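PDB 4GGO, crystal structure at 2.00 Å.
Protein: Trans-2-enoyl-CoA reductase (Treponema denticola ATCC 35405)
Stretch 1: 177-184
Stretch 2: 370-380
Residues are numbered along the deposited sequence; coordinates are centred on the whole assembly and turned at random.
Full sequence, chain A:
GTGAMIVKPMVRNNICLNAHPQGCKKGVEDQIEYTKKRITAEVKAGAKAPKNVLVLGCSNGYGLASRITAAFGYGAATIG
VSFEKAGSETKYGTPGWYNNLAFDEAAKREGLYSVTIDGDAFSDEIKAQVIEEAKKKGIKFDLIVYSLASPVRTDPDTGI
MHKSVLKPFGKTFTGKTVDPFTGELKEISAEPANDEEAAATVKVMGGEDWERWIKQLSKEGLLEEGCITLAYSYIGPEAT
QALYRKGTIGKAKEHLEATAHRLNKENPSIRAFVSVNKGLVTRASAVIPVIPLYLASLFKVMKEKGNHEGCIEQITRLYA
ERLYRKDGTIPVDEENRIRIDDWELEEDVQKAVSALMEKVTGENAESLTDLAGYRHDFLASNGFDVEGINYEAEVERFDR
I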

# COMPACT_ATOMS: atom_id res chain seq x y z
N THR A 177 -7.86 -20.99 6.80
CA THR A 177 -8.18 -19.57 6.70
C THR A 177 -9.28 -19.28 7.70
O THR A 177 -9.83 -20.20 8.31
N VAL A 178 -9.61 -18.01 7.88
CA VAL A 178 -10.64 -17.64 8.84
C VAL A 178 -11.46 -16.46 8.33
O VAL A 178 -10.94 -15.53 7.73
N ASP A 179 -12.77 -16.53 8.55
CA ASP A 179 -13.65 -15.41 8.26
C ASP A 179 -13.76 -14.58 9.53
O ASP A 179 -14.39 -15.00 10.49
N PRO A 180 -13.13 -13.40 9.52
CA PRO A 180 -13.03 -12.53 10.71
C PRO A 180 -14.38 -12.03 11.21
O PRO A 180 -14.48 -11.61 12.36
N PHE A 181 -15.40 -12.09 10.36
CA PHE A 181 -16.73 -11.60 10.73
C PHE A 181 -17.63 -12.69 11.31
O PHE A 181 -18.54 -12.40 12.09
N THR A 182 -17.37 -13.93 10.93
CA THR A 182 -18.15 -15.06 11.44
C THR A 182 -17.33 -15.91 12.40
O THR A 182 -17.88 -16.65 13.22
N GLY A 183 -16.01 -15.81 12.29
CA GLY A 183 -15.11 -16.57 13.15
C GLY A 183 -14.90 -17.99 12.68
O GLY A 183 -14.28 -18.79 13.37
N GLU A 184 -15.41 -18.31 11.50
CA GLU A 184 -15.32 -19.67 10.98
C GLU A 184 -13.96 -19.98 10.36
O GLU A 184 -13.48 -19.23 9.50
N ASP A 370 -6.50 -11.78 16.73
CA ASP A 370 -7.07 -10.44 16.68
C ASP A 370 -8.04 -10.31 15.51
O ASP A 370 -7.79 -9.56 14.56
N LEU A 371 -9.13 -11.06 15.57
CA LEU A 371 -10.18 -10.97 14.56
C LEU A 371 -10.83 -9.59 14.61
O LEU A 371 -11.28 -9.07 13.60
N ALA A 372 -10.86 -9.01 15.81
CA ALA A 372 -11.40 -7.66 15.99
C ALA A 372 -10.56 -6.64 15.24
O ALA A 372 -11.10 -5.76 14.56
N GLY A 373 -9.24 -6.74 15.37
CA GLY A 373 -8.33 -5.86 14.67
C GLY A 373 -8.43 -6.04 13.16
O GLY A 373 -8.32 -5.07 12.41
N TYR A 374 -8.64 -7.28 12.73
CA TYR A 374 -8.77 -7.58 11.31
C TYR A 374 -10.03 -6.93 10.74
O TYR A 374 -9.99 -6.32 9.68
N ARG A 375 -11.14 -7.07 11.46
CA ARG A 375 -12.41 -6.48 11.03
C ARG A 375 -12.29 -4.96 10.92
O ARG A 375 -12.81 -4.36 9.99
N HIS A 376 -11.59 -4.36 11.88
CA HIS A 376 -11.40 -2.91 11.89
C HIS A 376 -10.61 -2.44 10.67
O HIS A 376 -11.01 -1.50 10.00
N ASP A 377 -9.49 -3.10 10.40
CA ASP A 377 -8.64 -2.72 9.27
C ASP A 377 -9.37 -2.88 7.94
O ASP A 377 -9.25 -2.04 7.05
N PHE A 378 -10.14 -3.96 7.82
CA PHE A 378 -10.93 -4.22 6.62
C PHE A 378 -11.99 -3.14 6.42
O PHE A 378 -12.21 -2.67 5.31
N LEU A 379 -12.63 -2.74 7.52
CA LEU A 379 -13.71 -1.77 7.47
C LEU A 379 -13.22 -0.33 7.34
O LEU A 379 -13.83 0.49 6.66
N ALA A 380 -12.11 -0.02 8.01
CA ALA A 380 -11.57 1.34 8.02
C ALA A 380 -11.03 1.76 6.65
O ALA A 380 -10.92 2.95 6.36

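A strand at 177-178 and the loop that follows it lie against one flank of the helix 371-380, the backbones coming closest at P180 and L371 (CA to CA 5.0 Å). L371 (chi1 m, chi2 t) points toward this stretch: its CD2 lies 4.0 Å from V178 CG1 and 4.3 Å from P180 CB, while its CD1 reaches G183 CA at 4.1 Å. V178, in the p rotamer, also points toward the helix. The C-gamma-endo ring of P180 sets its CG 3.5 Å from CD1 of Y374, whose chi1 is t. R375 leaves the helix sideways; with chi1 m, chi2 t and chi3 m, its chain extends and then bends, so that NH1 donates a hydrogen bond to the carbonyl P180 O (2.8 Å, 161°), which lies near the guanidinium plane. The same chain lays its CG over a face of the F181 ring, 3.8 Å from the ring centroid, a CH-pi contact. The CA-to-CB bond of F181 points away from the helix, yet chi1 m brings the ring back: its CE2 meets F378 CD2 at 3.7 Å and its CZ meets L379 CG at 3.9 Å, both at the ring edge. D179 turns away (chi1 t) and braces the turn instead, its OD1 accepting from F181 N (3.0 Å) and T182 N (3.2 Å).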

# COMPACT_ATOMS: atom_id res chain seq x y z
CB THR A 177 -8.64 -19.15 5.29
OG1 THR A 177 -8.75 -17.73 5.23
CG2 THR A 177 -9.98 -19.77 4.96
CB VAL A 178 -10.03 -17.33 10.24
CG1 VAL A 178 -9.16 -16.08 10.20
CG2 VAL A 178 -11.13 -17.20 11.29
CB ASP A 179 -15.03 -15.92 7.82
CG ASP A 179 -15.94 -14.80 7.31
OD1 ASP A 179 -16.08 -13.77 8.00
OD2 ASP A 179 -16.51 -14.96 6.21
CB PRO A 180 -12.18 -11.36 10.21
CG PRO A 180 -12.40 -11.34 8.73
CD PRO A 180 -12.51 -12.78 8.34
CB PHE A 181 -17.41 -10.91 9.55
CG PHE A 181 -16.83 -9.56 9.21
CD1 PHE A 181 -17.20 -8.44 9.93
CD2 PHE A 181 -15.90 -9.42 8.19
CE1 PHE A 181 -16.67 -7.20 9.63
CE2 PHE A 181 -15.36 -8.18 7.89
CZ PHE A 181 -15.75 -7.07 8.61
CB THR A 182 -18.66 -15.95 10.29
OG1 THR A 182 -17.55 -16.56 9.63
CG2 THR A 182 -19.47 -15.13 9.29
CB GLU A 184 -16.43 -19.93 9.94
CG GLU A 184 -16.46 -21.36 9.44
CD GLU A 184 -17.41 -21.56 8.27
OE1 GLU A 184 -18.01 -20.57 7.81
OE2 GLU A 184 -17.54 -22.72 7.81
CB ASP A 370 -5.96 -9.39 16.57
CG ASP A 370 -6.47 -7.98 16.78
OD1 ASP A 370 -7.58 -7.83 17.33
OD2 ASP A 370 -5.75 -7.02 16.40
CB LEU A 371 -11.23 -12.06 14.76
CG LEU A 371 -10.76 -13.50 14.54
CD1 LEU A 371 -11.93 -14.47 14.66
CD2 LEU A 371 -10.08 -13.64 13.19
CB ALA A 372 -11.46 -7.32 17.47
CB TYR A 374 -8.82 -9.09 11.08
CG TYR A 374 -8.56 -9.52 9.65
CD1 TYR A 374 -9.53 -9.35 8.67
CD2 TYR A 374 -7.36 -10.11 9.28
CE1 TYR A 374 -9.31 -9.74 7.37
CE2 TYR A 374 -7.12 -10.50 7.98
CZ TYR A 374 -8.10 -10.31 7.02
OH TYR A 374 -7.88 -10.70 5.72
CB ARG A 375 -13.54 -6.83 12.01
CG ARG A 375 -13.97 -8.29 11.97
CD ARG A 375 -15.24 -8.51 12.77
NE ARG A 375 -15.07 -8.18 14.18
CZ ARG A 375 -14.71 -9.06 15.12
NH1 ARG A 375 -14.48 -10.32 14.79
NH2 ARG A 375 -14.59 -8.67 16.38
CB HIS A 376 -10.70 -2.46 13.17
CG HIS A 376 -10.41 -0.99 13.20
ND1 HIS A 376 -11.40 -0.04 13.35
CD2 HIS A 376 -9.25 -0.31 13.10
CE1 HIS A 376 -10.86 1.16 13.34
NE2 HIS A 376 -9.55 1.03 13.18
CB ASP A 377 -7.34 -3.53 9.26
CG ASP A 377 -6.40 -3.11 10.37
OD1 ASP A 377 -6.64 -2.06 10.99
OD2 ASP A 377 -5.41 -3.84 10.61
CB PHE A 378 -11.59 -5.59 6.70
CG PHE A 378 -12.46 -5.92 5.52
CD1 PHE A 378 -11.91 -6.41 4.35
CD2 PHE A 378 -13.84 -5.75 5.59
CE1 PHE A 378 -12.71 -6.72 3.27
CE2 PHE A 378 -14.64 -6.06 4.51
CZ PHE A 378 -14.07 -6.54 3.34
CB LEU A 379 -14.62 -1.91 8.69
CG LEU A 379 -15.52 -3.14 8.73
CD1 LEU A 379 -16.27 -3.23 10.05
CD2 LEU A 379 -16.50 -3.11 7.56
CB ALA A 380 -10.50 1.49 9.08